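PDB 3TRB: virulence-associated protein I from Coxiella burnetii, which probably binds DNA through a helix-turn-helix domain, as the antidote protein of a HigA-family addiction module. Local coordinates for residues 37-41 and 42-46; 10-13 and 14-18; 91-94 and 95-99. One frame throughout, in Å; residues are numbered along the deposited sequence.

Contact 1. Residues 37-41 and 42-46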
ATOM      1  N   LEU A  37     -30.013  -9.854  12.649  1.00 29.67           N
ATOM      2  CA  LEU A  37     -28.661  -9.335  12.832  1.00 27.96           C
ATOM      3  C   LEU A  37     -28.353  -9.049  14.295  1.00 28.74           C
ATOM      4  O   LEU A  37     -27.198  -8.839  14.663  1.00 27.27           O
ATOM      5  CB  LEU A  37     -28.465  -8.057  12.010  1.00 25.29           C
ATOM      6  CG  LEU A  37     -28.678  -8.176  10.499  1.00 24.94           C
ATOM      7  CD1 LEU A  37     -28.392  -6.849   9.814  1.00 23.03           C
ATOM      8  CD2 LEU A  37     -27.800  -9.275   9.928  1.00 24.11           C
ATOM      9  N   ALA A  38     -29.392  -9.041  15.124  1.00 27.75           N
ATOM     10  CA  ALA A  38     -29.249  -8.728  16.543  1.00 30.82           C
ATOM     11  C   ALA A  38     -28.780  -7.289  16.758  1.00 32.40           C
ATOM     12  O   ALA A  38     -27.865  -7.034  17.540  1.00 33.06           O
ATOM     13  CB  ALA A  38     -28.301  -9.710  17.222  1.00 31.89           C
ATOM     14  N   ILE A  39     -29.414  -6.357  16.055  1.00 30.59           N
ATOM     15  CA  ILE A  39     -29.121  -4.937  16.211  1.00 30.83           C
ATOM     16  C   ILE A  39     -30.426  -4.157  16.323  1.00 31.28           C
ATOM     17  O   ILE A  39     -31.477  -4.644  15.907  1.00 29.53           O
ATOM     18  CB  ILE A  39     -28.295  -4.390  15.027  1.00 27.87           C
ATOM     19  CG1 ILE A  39     -29.048  -4.588  13.710  1.00 27.95           C
ATOM     20  CG2 ILE A  39     -26.928  -5.057  14.972  1.00 26.64           C
ATOM     21  CD1 ILE A  39     -28.291  -4.097  12.493  1.00 26.85           C
ATOM     22  N   PRO A  40     -30.366  -2.943  16.892  1.00 33.58           N
ATOM     23  CA  PRO A  40     -31.577  -2.129  17.038  1.00 33.62           C
ATOM     24  C   PRO A  40     -32.250  -1.901  15.692  1.00 30.67           C
ATOM     25  O   PRO A  40     -31.562  -1.707  14.689  1.00 27.16           O
ATOM     26  CB  PRO A  40     -31.043  -0.804  17.589  1.00 36.45           C
ATOM     27  CG  PRO A  40     -29.766  -1.163  18.263  1.00 35.80           C
ATOM     28  CD  PRO A  40     -29.178  -2.266  17.438  1.00 32.42           C
ATOM     29  N   THR A  41     -33.579  -1.934  15.671  1.00 31.44           N
ATOM     30  CA  THR A  41     -34.324  -1.671  14.446  1.00 32.86           C
ATOM     31  C   THR A  41     -33.960  -0.289  13.919  1.00 31.72           C
ATOM     32  O   THR A  41     -33.895  -0.070  12.711  1.00 31.09           O
ATOM     33  CB  THR A  41     -35.847  -1.744  14.673  1.00 35.13           C
ATOM     34  OG1 THR A  41     -36.193  -3.030  15.201  1.00 35.83           O
ATOM     35  CG2 THR A  41     -36.591  -1.524  13.366  1.00 32.78           C
ATOM     36  N   ASN A  42     -33.717   0.638  14.840  1.00 31.11           N
ATOM     37  CA  ASN A  42     -33.310   1.994  14.487  1.00 37.36           C
ATOM     38  C   ASN A  42     -32.083   2.024  13.580  1.00 30.13           C
ATOM     39  O   ASN A  42     -32.008   2.830  12.653  1.00 29.67           O
ATOM     40  CB  ASN A  42     -33.041   2.814  15.749  1.00 47.91           C
ATOM     41  CG  ASN A  42     -34.310   3.150  16.505  1.00 60.37           C
ATOM     42  OD1 ASN A  42     -35.318   3.533  15.911  1.00 65.43           O
ATOM     43  ND2 ASN A  42     -34.266   3.009  17.824  1.00 63.87           N
ATOM     44  N   ARG A  43     -31.124   1.146  13.855  1.00 28.05           N
ATOM     45  CA  ARG A  43     -29.895   1.086  13.070  1.00 28.41           C
ATOM     46  C   ARG A  43     -30.172   0.633  11.640  1.00 27.25           C
ATOM     47  O   ARG A  43     -29.635   1.196  10.686  1.00 24.86           O
ATOM     48  CB  ARG A  43     -28.882   0.153  13.732  1.00 27.38           C
ATOM     49  CG  ARG A  43     -27.512   0.153  13.074  1.00 28.35           C
ATOM     50  CD  ARG A  43     -26.539  -0.708  13.859  1.00 29.89           C
ATOM     51  NE  ARG A  43     -26.466  -0.295  15.257  1.00 30.96           N
ATOM     52  CZ  ARG A  43     -25.895  -1.007  16.223  1.00 31.22           C
ATOM     53  NH1 ARG A  43     -25.343  -2.181  15.950  1.00 29.16           N
ATOM     54  NH2 ARG A  43     -25.879  -0.546  17.466  1.00 33.34           N
ATOM     55  N   VAL A  44     -31.011  -0.388  11.497  1.00 28.65           N
ATOM     56  CA  VAL A  44     -31.399  -0.875  10.179  1.00 27.71           C
ATOM     57  C   VAL A  44     -32.164   0.197   9.406  1.00 25.44           C
ATOM     58  O   VAL A  44     -31.867   0.468   8.245  1.00 27.14           O
ATOM     59  CB  VAL A  44     -32.270  -2.142  10.280  1.00 25.84           C
ATOM     60  CG1 VAL A  44     -32.862  -2.486   8.924  1.00 21.43           C
ATOM     61  CG2 VAL A  44     -31.455  -3.305  10.828  1.00 23.83           C
ATOM     62  N   THR A  45     -33.149   0.803  10.061  1.00 24.91           N
ATOM     63  CA  THR A  45     -33.948   1.856   9.445  1.00 30.84           C
ATOM     64  C   THR A  45     -33.088   3.029   8.984  1.00 27.59           C
ATOM     65  O   THR A  45     -33.283   3.564   7.892  1.00 28.61           O
ATOM     66  CB  THR A  45     -35.033   2.366  10.407  1.00 36.72           C
ATOM     67  OG1 THR A  45     -36.025   1.349  10.589  1.00 41.08           O
ATOM     68  CG2 THR A  45     -35.695   3.616   9.851  1.00 40.09           C
ATOM     69  N   ALA A  46     -32.136   3.425   9.824  1.00 25.76           N
ATOM     70  CA  ALA A  46     -31.244   4.531   9.500  1.00 27.76           C
ATOM     71  C   ALA A  46     -30.409   4.226   8.259  1.00 25.41           C
ATOM     72  O   ALA A  46     -30.221   5.087   7.402  1.00 24.43           O
ATOM     73  CB  ALA A  46     -30.346   4.852  10.685  1.00 29.50           C
TER
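Pro40 CD sits over the centre of one face of the Arg43 guanidinium, 3.7 Å from Arg43 CZ. The arginine side chain bends at chi3 (-55°), which folds the guanidinium back over the residues that precede the helix. There Arg43 NH1 also approaches Ile39 CG2 at 3.4 Å, from an oblique direction. Ile39 has its longer branch, CG1, wedged between the backbone N and the carbonyl carbon (chi1 59°); this sends CD1 across Val44 at about a right angle, with Ile39 CD1 3.7 Å from Val44 CG2. The isoleucine thus divides its branches: CG2 faces the arginine, while CD1 packs mainly on the buried valine.

Pro40 is the N-cap residue, and its carbonyl oxygen receives weak bonds from both Arg43 N and Val44 N. A stronger bond runs from Thr45 N to Thr41 O, 2.9 Å and nearly straight at 174°, while Thr45 OG1 adds a weak bond to that same oxygen. Just upstream, Ala38, with positive phi, ends helix 30-37 in a Schellman motif. This is the turn between two helices of the helix-turn-helix family region: Thr41 OG1 bonds Asn31 OD1, Val44 packs on Ala30, Leu33 and Ala34 of helix 30-37, and Leu37 rests on Leu62 and Phe65 of helix 56-66.

Contact 2. Residues 10-13 and 14-18; sequences RPIH and PGEIL
Glu16 OE2 is gripped twice, by Arg10 NH1 at 2.7 Å and by a water that donates to it and accepts from His13 N. This is the N-terminal cap of helix 14-24, with His13 as the N-cap residue and a salt bridge tying the incoming loop to the first turn. Arg10 meets the carboxylate end-on, Arg10 NH2 reaching Glu16 OE1 at 3.2 Å while NH1 takes OE2 on its syn lone pair. Both oxygens lie close to the guanidinium plane, although the two flat groups are turned 34° against each other; two bonds to separate oxygens restrain the rotation of the arginine end. Ile12 CD1 lies over one guanidinium face, toward its rim, and Ile12 CG2 crosses to Ile17 CG1 at 4.0 Å.

With chi1 near trans and the ring turned roughly perpendicular at chi2 (-88°), His13 ND1 accepts from Gly15 N at 3.0 Å, the donor tilted from the ring plane. Since ND1 is the acceptor, any ring proton would be expected on NE2. The ring also packs edge-to-face with Tyr80 of helix 70-96, and Ile17 touches Leu76 there. Across the His13 ring face sits Pro14 CD, a CH-pi contact 3.5 Å from the ring centroid and 19° off its normal.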
ATOM      1  N   ARG A  10     -24.745   8.588 -10.184  1.00 55.38           N
ATOM      2  CA  ARG A  10     -25.075   9.112  -8.866  1.00 47.84           C
ATOM      3  C   ARG A  10     -24.560   8.204  -7.754  1.00 41.55           C
ATOM      4  O   ARG A  10     -24.338   7.012  -7.970  1.00 40.36           O
ATOM      5  CB  ARG A  10     -26.590   9.270  -8.727  1.00 45.72           C
ATOM      6  CG  ARG A  10     -27.347   7.950  -8.774  1.00 44.96           C
ATOM      7  CD  ARG A  10     -28.831   8.146  -8.510  1.00 43.97           C
ATOM      8  NE  ARG A  10     -29.577   6.894  -8.613  1.00 42.60           N
ATOM      9  CZ  ARG A  10     -29.849   6.098  -7.584  1.00 41.25           C
ATOM     10  NH1 ARG A  10     -29.437   6.422  -6.367  1.00 38.87           N
ATOM     11  NH2 ARG A  10     -30.533   4.977  -7.772  1.00 41.62           N
ATOM     12  N   PRO A  11     -24.364   8.771  -6.556  1.00 34.96           N
ATOM     13  CA  PRO A  11     -24.000   7.968  -5.385  1.00 32.92           C
ATOM     14  C   PRO A  11     -25.119   6.997  -5.023  1.00 34.42           C
ATOM     15  O   PRO A  11     -26.281   7.397  -4.963  1.00 34.41           O
ATOM     16  CB  PRO A  11     -23.845   9.016  -4.277  1.00 30.74           C
ATOM     17  CG  PRO A  11     -23.560  10.290  -4.994  1.00 32.54           C
ATOM     18  CD  PRO A  11     -24.349  10.213  -6.264  1.00 34.73           C
ATOM     19  N   ILE A  12     -24.770   5.736  -4.795  1.00 31.15           N
ATOM     20  CA  ILE A  12     -25.739   4.742  -4.357  1.00 30.83           C
ATOM     21  C   ILE A  12     -25.451   4.368  -2.913  1.00 28.96           C
ATOM     22  O   ILE A  12     -24.478   3.671  -2.633  1.00 27.10           O
ATOM     23  CB  ILE A  12     -25.664   3.463  -5.208  1.00 32.62           C
ATOM     24  CG1 ILE A  12     -25.741   3.800  -6.700  1.00 38.69           C
ATOM     25  CG2 ILE A  12     -26.771   2.491  -4.812  1.00 29.26           C
ATOM     26  CD1 ILE A  12     -27.103   4.263  -7.152  1.00 37.97           C
ATOM     27  N   HIS A  13     -26.286   4.838  -1.992  1.00 26.67           N
ATOM     28  CA  HIS A  13     -26.113   4.484  -0.589  1.00 24.96           C
ATOM     29  C   HIS A  13     -26.373   2.993  -0.408  1.00 20.55           C
ATOM     30  O   HIS A  13     -27.314   2.450  -0.986  1.00 24.47           O
ATOM     31  CB  HIS A  13     -27.039   5.306   0.311  1.00 24.47           C
ATOM     32  CG  HIS A  13     -26.707   5.200   1.768  1.00 25.39           C
ATOM     33  ND1 HIS A  13     -27.230   4.221   2.582  1.00 22.89           N
ATOM     34  CD2 HIS A  13     -25.893   5.947   2.553  1.00 25.67           C
ATOM     35  CE1 HIS A  13     -26.758   4.369   3.807  1.00 20.82           C
ATOM     36  NE2 HIS A  13     -25.944   5.410   3.816  1.00 25.24           N
ATOM     37  N   PRO A  14     -25.528   2.322   0.387  1.00 23.73           N
ATOM     38  CA  PRO A  14     -25.663   0.882   0.629  1.00 24.14           C
ATOM     39  C   PRO A  14     -27.080   0.498   1.052  1.00 23.39           C
ATOM     40  O   PRO A  14     -27.546  -0.590   0.717  1.00 25.30           O
ATOM     41  CB  PRO A  14     -24.680   0.634   1.774  1.00 21.68           C
ATOM     42  CG  PRO A  14     -23.638   1.676   1.590  1.00 23.09           C
ATOM     43  CD  PRO A  14     -24.370   2.894   1.097  1.00 22.79           C
ATOM     44  N   GLY A  15     -27.752   1.386   1.778  1.00 21.90           N
ATOM     45  CA  GLY A  15     -29.111   1.135   2.222  1.00 22.45           C
ATOM     46  C   GLY A  15     -30.060   0.889   1.064  1.00 24.55           C
ATOM     47  O   GLY A  15     -31.032   0.147   1.193  1.00 24.74           O
ATOM     48  N   GLU A  16     -29.779   1.524  -0.069  1.00 25.80           N
ATOM     49  CA  GLU A  16     -30.560   1.315  -1.281  1.00 28.54           C
ATOM     50  C   GLU A  16     -30.460  -0.137  -1.724  1.00 26.37           C
ATOM     51  O   GLU A  16     -31.464  -0.778  -2.032  1.00 25.44           O
ATOM     52  CB  GLU A  16     -30.049   2.215  -2.404  1.00 30.02           C
ATOM     53  CG  GLU A  16     -31.056   3.225  -2.913  1.00 36.57           C
ATOM     54  CD  GLU A  16     -30.630   3.841  -4.229  1.00 40.52           C
ATOM     55  OE1 GLU A  16     -30.436   3.082  -5.203  1.00 36.26           O
ATOM     56  OE2 GLU A  16     -30.481   5.078  -4.290  1.00 46.28           O
ATOM     57  N   ILE A  17     -29.234  -0.643  -1.758  1.00 22.15           N
ATOM     58  CA  ILE A  17     -28.969  -2.010  -2.180  1.00 25.53           C
ATOM     59  C   ILE A  17     -29.496  -3.009  -1.154  1.00 26.68           C
ATOM     60  O   ILE A  17     -30.021  -4.063  -1.514  1.00 24.87           O
ATOM     61  CB  ILE A  17     -27.463  -2.229  -2.404  1.00 30.03           C
ATOM     62  CG1 ILE A  17     -26.938  -1.225  -3.435  1.00 30.66           C
ATOM     63  CG2 ILE A  17     -27.190  -3.658  -2.843  1.00 31.33           C
ATOM     64  CD1 ILE A  17     -25.449  -1.305  -3.671  1.00 32.76           C
ATOM     65  N   LEU A  18     -29.360  -2.668   0.122  1.00 25.26           N
ATOM     66  CA  LEU A  18     -29.881  -3.505   1.194  1.00 24.36           C
ATOM     67  C   LEU A  18     -31.395  -3.643   1.072  1.00 25.22           C
ATOM     68  O   LEU A  18     -31.943  -4.737   1.228  1.00 25.36           O
ATOM     69  CB  LEU A  18     -29.509  -2.922   2.559  1.00 24.65           C
ATOM     70  CG  LEU A  18     -29.977  -3.694   3.794  1.00 28.27           C
ATOM     71  CD1 LEU A  18     -29.502  -5.137   3.737  1.00 29.94           C
ATOM     72  CD2 LEU A  18     -29.492  -3.013   5.067  1.00 25.57           C
TER
HETATM   73  O   HOH W   1     -28.965   6.137  -2.457  0.93 26.10           O

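Contact 3. Residues 91-94 and 95-99; sequences KKIE and KEVTP
Lys95, Lys92 and Glu96 carry most of this contact, at the C-terminal end of the long helix 70-96. Lys92 bends at chi2 (133°) and again at chi3, and its methylene groups pass obliquely along the Glu96 carboxylate: Lys92 CG lies 3.3 Å from Glu96 CD, and Lys92 CD 3.4 Å from Glu96 OE2. The ammonium stops beyond salt-bridge range. Lys95 instead runs extended back along the helix, Lys95 CG lying 3.4 Å from Lys91 O, the carbonyl that accepts from Lys95 N.

Ile93 and Val97 lie side by side, pointing the same way, with their CG2 atoms 3.7 Å apart. Val97 N still closes the last turn with a 2.9 Å bond to Ile93 O before the chain leaves helical geometry. The second subunit covers this end: Ile93 packs on its Arg61 and Val97 on its Lys64, while Glu94 and Glu96 form salt bridges to Lys64 and Arg61 of that subunit. At 4.6 Å, Lys92 NZ probably adds a longer-range attraction to Glu96 OE2, while Glu96 OE1 pairs with Arg61 of the second subunit, and the acidic groups serve the subunit interface.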
ATOM      1  N   LYS A  91     -13.544  19.224  -7.216  1.00 42.75           N
ATOM      2  CA  LYS A  91     -12.862  20.306  -7.920  1.00 49.66           C
ATOM      3  C   LYS A  91     -11.766  20.950  -7.077  1.00 41.12           C
ATOM      4  O   LYS A  91     -10.660  21.186  -7.562  1.00 40.35           O
ATOM      5  CB  LYS A  91     -13.864  21.367  -8.381  1.00 57.41           C
ATOM      6  CG  LYS A  91     -14.796  20.899  -9.484  1.00 65.74           C
ATOM      7  CD  LYS A  91     -15.668  22.035  -9.992  1.00 72.66           C
ATOM      8  CE  LYS A  91     -16.529  21.589 -11.163  1.00 77.59           C
ATOM      9  NZ  LYS A  91     -17.368  22.700 -11.694  1.00 81.15           N
ATOM     10  N   LYS A  92     -12.078  21.237  -5.817  1.00 37.20           N
ATOM     11  CA  LYS A  92     -11.114  21.865  -4.919  1.00 39.08           C
ATOM     12  C   LYS A  92      -9.870  21.000  -4.727  1.00 36.84           C
ATOM     13  O   LYS A  92      -8.755  21.512  -4.642  1.00 33.22           O
ATOM     14  CB  LYS A  92     -11.757  22.188  -3.569  1.00 42.93           C
ATOM     15  CG  LYS A  92     -10.772  22.668  -2.516  1.00 49.85           C
ATOM     16  CD  LYS A  92     -11.277  23.904  -1.789  1.00 56.94           C
ATOM     17  CE  LYS A  92     -11.297  25.114  -2.709  1.00 62.94           C
ATOM     18  NZ  LYS A  92     -11.650  26.364  -1.982  1.00 65.62           N
ATOM     19  N   ILE A  93     -10.068  19.687  -4.661  1.00 34.38           N
ATOM     20  CA  ILE A  93      -8.958  18.756  -4.502  1.00 31.00           C
ATOM     21  C   ILE A  93      -8.053  18.756  -5.732  1.00 34.74           C
ATOM     22  O   ILE A  93      -6.831  18.644  -5.615  1.00 33.37           O
ATOM     23  CB  ILE A  93      -9.460  17.324  -4.219  1.00 30.99           C
ATOM     24  CG1 ILE A  93     -10.113  17.260  -2.836  1.00 27.06           C
ATOM     25  CG2 ILE A  93      -8.314  16.330  -4.315  1.00 30.82           C
ATOM     26  CD1 ILE A  93     -10.761  15.929  -2.523  1.00 28.10           C
ATOM     27  N   GLU A  94      -8.657  18.891  -6.907  1.00 39.11           N
ATOM     28  CA  GLU A  94      -7.902  18.957  -8.155  1.00 49.00           C
ATOM     29  C   GLU A  94      -7.008  20.191  -8.210  1.00 49.57           C
ATOM     30  O   GLU A  94      -5.917  20.153  -8.779  1.00 47.81           O
ATOM     31  CB  GLU A  94      -8.848  18.937  -9.358  1.00 55.45           C
ATOM     32  CG  GLU A  94      -9.460  17.576  -9.641  1.00 60.95           C
ATOM     33  CD  GLU A  94      -8.429  16.554 -10.083  1.00 65.44           C
ATOM     34  OE1 GLU A  94      -7.277  16.945 -10.363  1.00 65.48           O
ATOM     35  OE2 GLU A  94      -8.774  15.355 -10.152  1.00 66.96           O
ATOM     36  N   LYS A  95      -7.474  21.283  -7.613  1.00 50.84           N
ATOM     37  CA  LYS A  95      -6.730  22.539  -7.624  1.00 55.87           C
ATOM     38  C   LYS A  95      -5.736  22.622  -6.467  1.00 53.65           C
ATOM     39  O   LYS A  95      -4.694  23.265  -6.580  1.00 56.05           O
ATOM     40  CB  LYS A  95      -7.694  23.726  -7.565  1.00 60.44           C
ATOM     41  CG  LYS A  95      -8.693  23.771  -8.710  1.00 66.15           C
ATOM     42  CD  LYS A  95      -9.751  24.838  -8.475  1.00 69.30           C
ATOM     43  CE  LYS A  95     -10.822  24.803  -9.554  1.00 72.28           C
ATOM     44  NZ  LYS A  95     -11.968  25.699  -9.234  1.00 72.07           N
ATOM     45  N   GLU A  96      -6.064  21.965  -5.360  1.00 46.99           N
ATOM     46  CA  GLU A  96      -5.256  22.047  -4.147  1.00 45.44           C
ATOM     47  C   GLU A  96      -4.111  21.041  -4.102  1.00 45.12           C
ATOM     48  O   GLU A  96      -2.969  21.401  -3.809  1.00 45.25           O
ATOM     49  CB  GLU A  96      -6.133  21.852  -2.909  1.00 45.53           C
ATOM     50  CG  GLU A  96      -7.000  23.044  -2.542  1.00 47.86           C
ATOM     51  CD  GLU A  96      -7.773  22.818  -1.257  1.00 50.03           C
ATOM     52  OE1 GLU A  96      -8.048  21.644  -0.930  1.00 53.06           O
ATOM     53  OE2 GLU A  96      -8.100  23.808  -0.569  1.00 50.45           O
ATOM     54  N   VAL A  97      -4.418  19.780  -4.384  1.00 44.59           N
ATOM     55  CA  VAL A  97      -3.482  18.696  -4.108  1.00 41.60           C
ATOM     56  C   VAL A  97      -2.393  18.514  -5.161  1.00 45.50           C
ATOM     57  O   VAL A  97      -2.671  18.268  -6.335  1.00 44.07           O
ATOM     58  CB  VAL A  97      -4.222  17.356  -3.896  1.00 34.95           C
ATOM     59  CG1 VAL A  97      -3.228  16.241  -3.622  1.00 34.39           C
ATOM     60  CG2 VAL A  97      -5.210  17.488  -2.747  1.00 34.25           C
ATOM     61  N   THR A  98      -1.150  18.633  -4.710  1.00 51.24           N
ATOM     62  CA  THR A  98       0.024  18.467  -5.554  1.00 58.93           C
ATOM     63  C   THR A  98       0.106  17.057  -6.122  1.00 63.23           C
ATOM     64  O   THR A  98       0.277  16.095  -5.376  1.00 65.23           O
ATOM     65  CB  THR A  98       1.320  18.723  -4.752  1.00 61.39           C
ATOM     66  OG1 THR A  98       1.150  19.866  -3.904  1.00 61.12           O
ATOM     67  CG2 THR A  98       2.501  18.940  -5.684  1.00 64.06           C
ATOM     68  N   PRO A  99      -0.026  16.925  -7.448  1.00 67.30           N
ATOM     69  CA  PRO A  99       0.242  15.622  -8.060  1.00 70.49           C
ATOM     70  C   PRO A  99       1.740  15.346  -8.015  1.00 74.53           C
ATOM     71  O   PRO A  99       2.513  16.028  -8.690  1.00 78.15           O
ATOM     72  CB  PRO A  99      -0.232  15.809  -9.505  1.00 72.71           C
ATOM     73  CG  PRO A  99      -0.106  17.272  -9.751  1.00 73.71           C
ATOM     74  CD  PRO A  99      -0.415  17.939  -8.444  1.00 70.83           C
TER

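Overall arrangement
Contact 2 lies nearest the middle of the chain, about 6 Å from its centre to the chain's; contact 1 is farther out, and contact 3 sits at the far end of helix 70-96, about 27 Å away. All three are local and mix buried with exposed residues. Contacts 1 and 2 both begin helices, one with Pro40 at the N-cap, whose carbonyl takes weak bonds and whose ring packs on a guanidinium, the other by a histidine side-chain cap and a salt bridge; contact 3 closes a helix. Helix 56-66 supports residues of contacts 1 and 2. Contacts 1 and 3, about 38 Å apart between centres, both touch the second subunit, where Glu96 packs on Ala38 of the partner chain.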